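Local atomic coordinates of surface glycoprotein (Trypanosoma brucei, PDB entry 5KLH), a protein that forms the bilobed ectodomain of a procyclic-stage (insect-form) trypanosome surface antigen and may act as a sensor at the membrane. Residues K125-S137 against G143-L155. Residues are numbered along the deposited sequence; the frame is centred on the assembly and turned at random.
Sequences KCYSQGGQYSTQS and GEKCGYCKQEVYL. With SO4 (sulfate ion), chain C.
The disulfide between Cys-126 SG and Cys-149 SG (2.0 Å) ties the last turn of helix 116-128 to strand 145-164. Both sulfurs stand anti to their backbone N (chi1 179° and -173°), which brings them together between helix and strand.

The main chains pair as an antiparallel hairpin: Gln-132 with Lys-150 and Ser-134 with Tyr-148 exchange two bonds each. Beyond them Cys-146 O accepts hydrogen bonds from Gln-136 N and Ser-137 N on one face of its carbonyl plane. Ser-137 OG reaches Glu-144 OE1 (2.8 Å) from above the carboxylate.

Gly-130, taking positive phi easily, closes a Schellman motif (Gly-131 N to Cys-126 O, Gly-130 N to Tyr-127 O). Here Gln-151, bent at chi2 (-79°), gives NE2 to Gln-129 O (3.2 Å) from above the carbonyl plane; a water bonded to its OE1 also reaches Gln-129 O, weakly.

Tyr-133 lays one ring face over Tyr-148 O. Its ring and Ser-134 O fill the space beside Gly-147 CA where a side chain would stand, so glycine suits the place. On the hairpin's other face, Ser-134 CB makes a CH-pi contact over the Tyr-148 ring; a short side chain suits this close approach.

Tyr-127 OH and Thr-135 OG1 each donate to a sulfate, probably from the crystallisation liquor.

Helix 116-128 covers the Tyr-133 face, where His-119 NE2 hydrogen-bonds Tyr-133 OH; strand 85-100 flanks strand 145-164, with Trp-98 meeting Tyr-148.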
ATOM      1  N   LYS A 125      -9.544 -16.479  15.324  1.00 21.07           N
ATOM      2  CA  LYS A 125      -8.259 -15.953  14.884  1.00 21.78           C
ATOM      3  C   LYS A 125      -8.188 -14.452  15.138  1.00 21.23           C
ATOM      4  O   LYS A 125      -7.157 -13.921  15.567  1.00 22.73           O
ATOM      5  CB  LYS A 125      -8.029 -16.256  13.401  1.00 23.76           C
ATOM      6  CG  LYS A 125      -6.703 -15.745  12.865  1.00 30.39           C
ATOM      7  CD  LYS A 125      -6.285 -16.470  11.592  1.00 34.05           C
ATOM      8  CE  LYS A 125      -4.922 -15.990  11.124  1.00 40.65           C
ATOM      9  NZ  LYS A 125      -4.908 -14.524  10.849  1.00 50.59           N
ATOM     10  N   CYS A 126      -9.296 -13.776  14.866  1.00 19.14           N
ATOM     11  CA  CYS A 126      -9.388 -12.343  15.100  1.00 19.53           C
ATOM     12  C   CYS A 126      -8.998 -11.981  16.531  1.00 21.57           C
ATOM     13  O   CYS A 126      -8.114 -11.150  16.753  1.00 22.32           O
ATOM     14  CB  CYS A 126     -10.796 -11.857  14.811  1.00 17.87           C
ATOM     15  SG  CYS A 126     -10.999 -10.098  15.116  1.00 20.53           S
ATOM     16  N   TYR A 127      -9.651 -12.627  17.493  1.00 22.59           N
ATOM     17  CA  TYR A 127      -9.370 -12.387  18.903  1.00 27.01           C
ATOM     18  C   TYR A 127      -7.924 -12.713  19.275  1.00 26.63           C
ATOM     19  O   TYR A 127      -7.317 -12.019  20.085  1.00 24.93           O
ATOM     20  CB  TYR A 127     -10.340 -13.181  19.768  1.00 21.66           C
ATOM     21  CG  TYR A 127     -11.725 -12.586  19.769  1.00 20.16           C
ATOM     22  CD1 TYR A 127     -11.963 -11.359  20.369  1.00 18.15           C
ATOM     23  CD2 TYR A 127     -12.787 -13.238  19.163  1.00 21.40           C
ATOM     24  CE1 TYR A 127     -13.232 -10.795  20.375  1.00 22.55           C
ATOM     25  CE2 TYR A 127     -14.064 -12.690  19.168  1.00 27.23           C
ATOM     26  CZ  TYR A 127     -14.280 -11.465  19.774  1.00 22.48           C
ATOM     27  OH  TYR A 127     -15.549 -10.923  19.774  1.00 25.37           O
ATOM     28  N   SER A 128      -7.365 -13.753  18.670  1.00 25.77           N
ATOM     29  CA  SER A 128      -5.976 -14.102  18.927  1.00 22.09           C
ATOM     30  C   SER A 128      -5.018 -13.018  18.416  1.00 29.94           C
ATOM     31  O   SER A 128      -3.896 -12.886  18.905  1.00 31.25           O
ATOM     32  CB  SER A 128      -5.641 -15.454  18.291  1.00 32.63           C
ATOM     33  OG  SER A 128      -4.366 -15.914  18.713  1.00 45.51           O
ATOM     34  N   GLN A 129      -5.468 -12.239  17.438  1.00 29.50           N
ATOM     35  CA  GLN A 129      -4.634 -11.198  16.842  1.00 23.92           C
ATOM     36  C   GLN A 129      -4.903  -9.849  17.490  1.00 25.49           C
ATOM     37  O   GLN A 129      -4.417  -8.819  17.021  1.00 34.26           O
ATOM     38  CB  GLN A 129      -4.872 -11.112  15.330  1.00 32.71           C
ATOM     39  CG  GLN A 129      -4.436 -12.353  14.567  1.00 34.51           C
ATOM     40  CD  GLN A 129      -4.804 -12.305  13.089  1.00 35.87           C
ATOM     41  OE1 GLN A 129      -4.065 -12.811  12.241  1.00 47.04           O
ATOM     42  NE2 GLN A 129      -5.958 -11.715  12.777  1.00 32.84           N
ATOM     43  N   GLY A 130      -5.697  -9.856  18.554  1.00 27.02           N
ATOM     44  CA  GLY A 130      -5.974  -8.640  19.294  1.00 28.94           C
ATOM     45  C   GLY A 130      -7.077  -7.801  18.687  1.00 26.96           C
ATOM     46  O   GLY A 130      -7.269  -6.639  19.054  1.00 26.24           O
ATOM     47  N   GLY A 131      -7.817  -8.384  17.754  1.00 23.41           N
ATOM     48  CA  GLY A 131      -8.906  -7.662  17.129  1.00 18.43           C
ATOM     49  C   GLY A 131     -10.185  -7.754  17.933  1.00 23.59           C
ATOM     50  O   GLY A 131     -10.234  -8.409  18.983  1.00 26.52           O
ATOM     51  N   GLN A 132     -11.210  -7.063  17.453  1.00 21.52           N
ATOM     52  CA  GLN A 132     -12.567  -7.228  17.947  1.00 27.27           C
ATOM     53  C   GLN A 132     -13.416  -7.767  16.813  1.00 21.59           C
ATOM     54  O   GLN A 132     -13.225  -7.376  15.666  1.00 21.78           O
ATOM     55  CB  GLN A 132     -13.122  -5.902  18.472  1.00 25.22           C
ATOM     56  CG  GLN A 132     -12.547  -5.515  19.823  1.00 29.29           C
ATOM     57  CD  GLN A 132     -12.856  -4.085  20.208  1.00 29.71           C
ATOM     58  OE1 GLN A 132     -13.969  -3.598  20.001  1.00 39.56           O
ATOM     59  NE2 GLN A 132     -11.861  -3.394  20.756  1.00 36.60           N
ATOM     60  N   TYR A 133     -14.329  -8.679  17.119  1.00 17.77           N
ATOM     61  CA  TYR A 133     -15.136  -9.284  16.074  1.00 16.81           C
ATOM     62  C   TYR A 133     -16.582  -8.817  16.119  1.00 20.30           C
ATOM     63  O   TYR A 133     -17.158  -8.597  17.187  1.00 21.79           O
ATOM     64  CB  TYR A 133     -15.089 -10.818  16.153  1.00 16.58           C
ATOM     65  CG  TYR A 133     -15.418 -11.441  14.820  1.00 15.33           C
ATOM     66  CD1 TYR A 133     -14.449 -11.519  13.827  1.00 16.03           C
ATOM     67  CD2 TYR A 133     -16.696 -11.908  14.538  1.00 17.54           C
ATOM     68  CE1 TYR A 133     -14.738 -12.072  12.591  1.00 14.84           C
ATOM     69  CE2 TYR A 133     -16.995 -12.461  13.307  1.00 19.15           C
ATOM     70  CZ  TYR A 133     -16.006 -12.540  12.340  1.00 17.24           C
ATOM     71  OH  TYR A 133     -16.309 -13.081  11.115  1.00 18.27           O
ATOM     72  N   SER A 134     -17.166  -8.666  14.939  1.00 15.92           N
ATOM     73  CA  SER A 134     -18.583  -8.384  14.813  1.00 18.90           C
ATOM     74  C   SER A 134     -19.217  -9.489  13.982  1.00 23.09           C
ATOM     75  O   SER A 134     -18.910  -9.620  12.797  1.00 19.41           O
ATOM     76  CB  SER A 134     -18.807  -7.015  14.172  1.00 22.09           C
ATOM     77  OG  SER A 134     -20.176  -6.779  13.934  1.00 23.96           O
ATOM     78  N   THR A 135     -20.084 -10.289  14.598  1.00 17.16           N
ATOM     79  CA  THR A 135     -20.759 -11.369  13.876  1.00 18.15           C
ATOM     80  C   THR A 135     -22.024 -10.837  13.222  1.00 22.02           C
ATOM     81  O   THR A 135     -22.836 -10.179  13.871  1.00 22.74           O
ATOM     82  CB  THR A 135     -21.096 -12.552  14.804  1.00 17.64           C
ATOM     83  OG1 THR A 135     -19.873 -13.122  15.294  1.00 18.78           O
ATOM     84  CG2 THR A 135     -21.892 -13.615  14.065  1.00 20.30           C
ATOM     85  N   GLN A 136     -22.175 -11.105  11.931  1.00 17.55           N
ATOM     86  CA  GLN A 136     -23.322 -10.616  11.178  1.00 18.83           C
ATOM     87  C   GLN A 136     -24.291 -11.723  10.812  1.00 19.42           C
ATOM     88  O   GLN A 136     -25.503 -11.510  10.791  1.00 21.33           O
ATOM     89  CB  GLN A 136     -22.852  -9.897   9.909  1.00 21.51           C
ATOM     90  CG  GLN A 136     -22.131  -8.599  10.181  1.00 31.17           C
ATOM     91  CD  GLN A 136     -23.040  -7.557  10.805  1.00 35.49           C
ATOM     92  OE1 GLN A 136     -24.228  -7.469  10.474  1.00 38.32           O
ATOM     93  NE2 GLN A 136     -22.489  -6.764  11.723  1.00 30.48           N
ATOM     94  N   SER A 137     -23.762 -12.905  10.508  1.00 16.18           N
ATOM     95  CA  SER A 137     -24.613 -14.045  10.187  1.00 15.94           C
ATOM     96  C   SER A 137     -24.053 -15.308  10.807  1.00 21.79           C
ATOM     97  O   SER A 137     -22.978 -15.767  10.423  1.00 21.24           O
ATOM     98  CB  SER A 137     -24.756 -14.227   8.675  1.00 18.84           C
ATOM     99  OG  SER A 137     -25.517 -15.394   8.399  1.00 20.41           O
ATOM    100  N   GLY A 143     -22.485 -17.401   0.239  1.00 19.65           N
ATOM    101  CA  GLY A 143     -22.719 -16.071  -0.291  1.00 24.88           C
ATOM    102  C   GLY A 143     -22.911 -14.994   0.761  1.00 24.90           C
ATOM    103  O   GLY A 143     -22.923 -13.802   0.429  1.00 25.93           O
ATOM    104  N   GLU A 144     -23.057 -15.395   2.023  1.00 18.62           N
ATOM    105  CA  GLU A 144     -23.280 -14.426   3.096  1.00 21.29           C
ATOM    106  C   GLU A 144     -21.997 -13.759   3.580  1.00 21.88           C
ATOM    107  O   GLU A 144     -20.923 -14.361   3.584  1.00 19.64           O
ATOM    108  CB  GLU A 144     -23.978 -15.088   4.295  1.00 17.28           C
ATOM    109  CG  GLU A 144     -25.382 -15.566   4.018  1.00 22.23           C
ATOM    110  CD  GLU A 144     -26.191 -15.726   5.287  1.00 24.70           C
ATOM    111  OE1 GLU A 144     -26.033 -16.750   5.974  1.00 26.59           O
ATOM    112  OE2 GLU A 144     -26.984 -14.816   5.602  1.00 38.66           O
ATOM    113  N   LYS A 145     -22.123 -12.498   3.985  1.00 23.64           N
ATOM    114  CA  LYS A 145     -21.070 -11.825   4.735  1.00 19.01           C
ATOM    115  C   LYS A 145     -21.314 -12.139   6.198  1.00 22.02           C
ATOM    116  O   LYS A 145     -22.261 -11.618   6.791  1.00 24.55           O
ATOM    117  CB  LYS A 145     -21.089 -10.313   4.498  1.00 17.45           C
ATOM    118  CG  LYS A 145     -21.117  -9.917   3.030  1.00 24.30           C
ATOM    119  CD  LYS A 145     -19.850 -10.366   2.336  1.00 33.13           C
ATOM    120  CE  LYS A 145     -19.876 -10.076   0.837  1.00 40.61           C
ATOM    121  NZ  LYS A 145     -18.623 -10.563   0.166  1.00 35.08           N
ATOM    122  N   CYS A 146     -20.478 -12.992   6.776  1.00 16.11           N
ATOM    123  CA  CYS A 146     -20.802 -13.576   8.076  1.00 15.96           C
ATOM    124  C   CYS A 146     -20.351 -12.740   9.258  1.00 18.70           C
ATOM    125  O   CYS A 146     -20.954 -12.794  10.331  1.00 18.52           O
ATOM    126  CB  CYS A 146     -20.201 -14.977   8.166  1.00 20.36           C
ATOM    127  SG  CYS A 146     -20.720 -15.985   6.770  1.00 17.15           S
ATOM    128  N   GLY A 147     -19.297 -11.963   9.066  1.00 15.02           N
ATOM    129  CA  GLY A 147     -18.803 -11.111  10.131  1.00 17.81           C
ATOM    130  C   GLY A 147     -17.505 -10.454   9.732  1.00 21.65           C
ATOM    131  O   GLY A 147     -17.032 -10.654   8.611  1.00 18.47           O
ATOM    132  N   TYR A 148     -16.930  -9.657  10.628  1.00 16.82           N
ATOM    133  CA  TYR A 148     -15.676  -9.002  10.300  1.00 20.35           C
ATOM    134  C   TYR A 148     -14.812  -8.744  11.509  1.00 16.82           C
ATOM    135  O   TYR A 148     -15.304  -8.469  12.608  1.00 18.63           O
ATOM    136  CB  TYR A 148     -15.922  -7.684   9.547  1.00 17.67           C
ATOM    137  CG  TYR A 148     -16.584  -6.564  10.328  1.00 19.69           C
ATOM    138  CD1 TYR A 148     -15.826  -5.627  11.025  1.00 23.40           C
ATOM    139  CD2 TYR A 148     -17.961  -6.408  10.313  1.00 21.81           C
ATOM    140  CE1 TYR A 148     -16.432  -4.581  11.710  1.00 19.65           C
ATOM    141  CE2 TYR A 148     -18.574  -5.362  10.991  1.00 25.29           C
ATOM    142  CZ  TYR A 148     -17.803  -4.458  11.689  1.00 30.58           C
ATOM    143  OH  TYR A 148     -18.405  -3.422  12.373  1.00 30.68           O
ATOM    144  N   CYS A 149     -13.511  -8.858  11.287  1.00 14.41           N
ATOM    145  CA  CYS A 149     -12.524  -8.545  12.296  1.00 16.04           C
ATOM    146  C   CYS A 149     -12.127  -7.086  12.173  1.00 23.10           C
ATOM    147  O   CYS A 149     -11.884  -6.587  11.065  1.00 18.15           O
ATOM    148  CB  CYS A 149     -11.297  -9.434  12.155  1.00 18.83           C
ATOM    149  SG  CYS A 149     -10.133  -9.208  13.498  1.00 23.88           S
ATOM    150  N   LYS A 150     -12.049  -6.407  13.313  1.00 14.95           N
ATOM    151  CA  LYS A 150     -11.794  -4.976  13.310  1.00 18.60           C
ATOM    152  C   LYS A 150     -10.475  -4.639  13.989  1.00 15.07           C
ATOM    153  O   LYS A 150     -10.208  -5.094  15.100  1.00 17.96           O
ATOM    154  CB  LYS A 150     -12.952  -4.250  13.994  1.00 24.23           C
ATOM    155  CG  LYS A 150     -12.758  -2.767  14.160  1.00 23.52           C
ATOM    156  CD  LYS A 150     -13.931  -2.160  14.919  1.00 28.87           C
ATOM    157  CE  LYS A 150     -14.262  -2.986  16.153  1.00 39.23           C
ATOM    158  NZ  LYS A 150     -15.527  -3.767  15.965  1.00 42.14           N
ATOM    159  N   GLN A 151      -9.645  -3.852  13.305  1.00 12.31           N
ATOM    160  CA  GLN A 151      -8.390  -3.388  13.877  1.00 13.80           C
ATOM    161  C   GLN A 151      -8.284  -1.879  13.732  1.00 15.07           C
ATOM    162  O   GLN A 151      -8.661  -1.325  12.701  1.00 16.68           O
ATOM    163  CB  GLN A 151      -7.191  -4.073  13.211  1.00 18.74           C
ATOM    164  CG  GLN A 151      -7.114  -5.583  13.432  1.00 20.55           C
ATOM    165  CD  GLN A 151      -6.571  -5.972  14.800  1.00 27.01           C
ATOM    166  OE1 GLN A 151      -6.374  -5.129  15.677  1.00 22.77           O
ATOM    167  NE2 GLN A 151      -6.321  -7.269  14.983  1.00 23.66           N
ATOM    168  N   GLU A 152      -7.787  -1.214  14.772  1.00 14.44           N
ATOM    169  CA  GLU A 152      -7.559   0.231  14.712  1.00 14.68           C
ATOM    170  C   GLU A 152      -6.118   0.531  14.341  1.00 13.07           C
ATOM    171  O   GLU A 152      -5.189   0.026  14.982  1.00 12.55           O
ATOM    172  CB  GLU A 152      -7.906   0.897  16.055  1.00 13.31           C
ATOM    173  CG  GLU A 152      -9.280   0.528  16.606  1.00 14.24           C
ATOM    174  CD  GLU A 152     -10.441   1.010  15.746  1.00 19.82           C
ATOM    175  OE1 GLU A 152     -10.256   1.879  14.864  1.00 16.80           O
ATOM    176  OE2 GLU A 152     -11.564   0.508  15.963  1.00 18.54           O
ATOM    177  N   VAL A 153      -5.935   1.334  13.297  1.00 11.93           N
ATOM    178  CA  VAL A 153      -4.601   1.687  12.817  1.00 11.91           C
ATOM    179  C   VAL A 153      -4.427   3.189  12.626  1.00 12.09           C
ATOM    180  O   VAL A 153      -5.405   3.926  12.412  1.00 12.73           O
ATOM    181  CB  VAL A 153      -4.289   0.985  11.492  1.00 11.05           C
ATOM    182  CG1 VAL A 153      -4.422  -0.513  11.681  1.00 14.78           C
ATOM    183  CG2 VAL A 153      -5.254   1.443  10.402  1.00 11.94           C
ATOM    184  N   TYR A 154      -3.177   3.638  12.697  1.00 10.69           N
ATOM    185  CA  TYR A 154      -2.871   5.058  12.581  1.00  9.87           C
ATOM    186  C   TYR A 154      -1.766   5.290  11.567  1.00  9.38           C
ATOM    187  O   TYR A 154      -0.713   4.639  11.620  1.00  9.82           O
ATOM    188  CB  TYR A 154      -2.478   5.638  13.930  1.00  9.95           C
ATOM    189  CG  TYR A 154      -3.559   5.489  14.969  1.00  9.29           C
ATOM    190  CD1 TYR A 154      -3.686   4.325  15.702  1.00 10.67           C
ATOM    191  CD2 TYR A 154      -4.477   6.513  15.195  1.00 13.35           C
ATOM    192  CE1 TYR A 154      -4.677   4.184  16.655  1.00 11.85           C
ATOM    193  CE2 TYR A 154      -5.478   6.373  16.148  1.00  9.79           C
ATOM    194  CZ  TYR A 154      -5.577   5.211  16.859  1.00 12.94           C
ATOM    195  OH  TYR A 154      -6.577   5.081  17.803  1.00 15.08           O
ATOM    196  N   LEU A 155      -1.998   6.227  10.660  1.00  8.72           N
ATOM    197  CA  LEU A 155      -1.037   6.541   9.612  1.00  8.47           C
ATOM    198  C   LEU A 155       0.325   6.958  10.163  1.00 10.11           C
ATOM    199  O   LEU A 155       0.414   7.848  11.017  1.00  9.30           O
ATOM    200  CB  LEU A 155      -1.579   7.663   8.734  1.00  7.78           C
ATOM    201  CG  LEU A 155      -0.724   8.025   7.525  1.00  7.42           C
ATOM    202  CD1 LEU A 155      -0.680   6.866   6.537  1.00  9.88           C
ATOM    203  CD2 LEU A 155      -1.324   9.257   6.883  1.00  9.33           C
TER
HETATM  204  S   SO4 C 301     -18.925 -12.309  18.707  1.00 29.14           S
HETATM  205  O1  SO4 C 301     -19.745 -13.512  18.794  1.00 31.18           O
HETATM  206  O2  SO4 C 301     -17.522 -12.659  18.949  1.00 22.86           O
HETATM  207  O3  SO4 C 301     -19.105 -11.736  17.375  1.00 23.07           O
HETATM  208  O4  SO4 C 301     -19.345 -11.329  19.712  1.00 36.35           O
HETATM  209  O   HOH W   1      -4.296  -5.492  17.354  1.00 33.65           O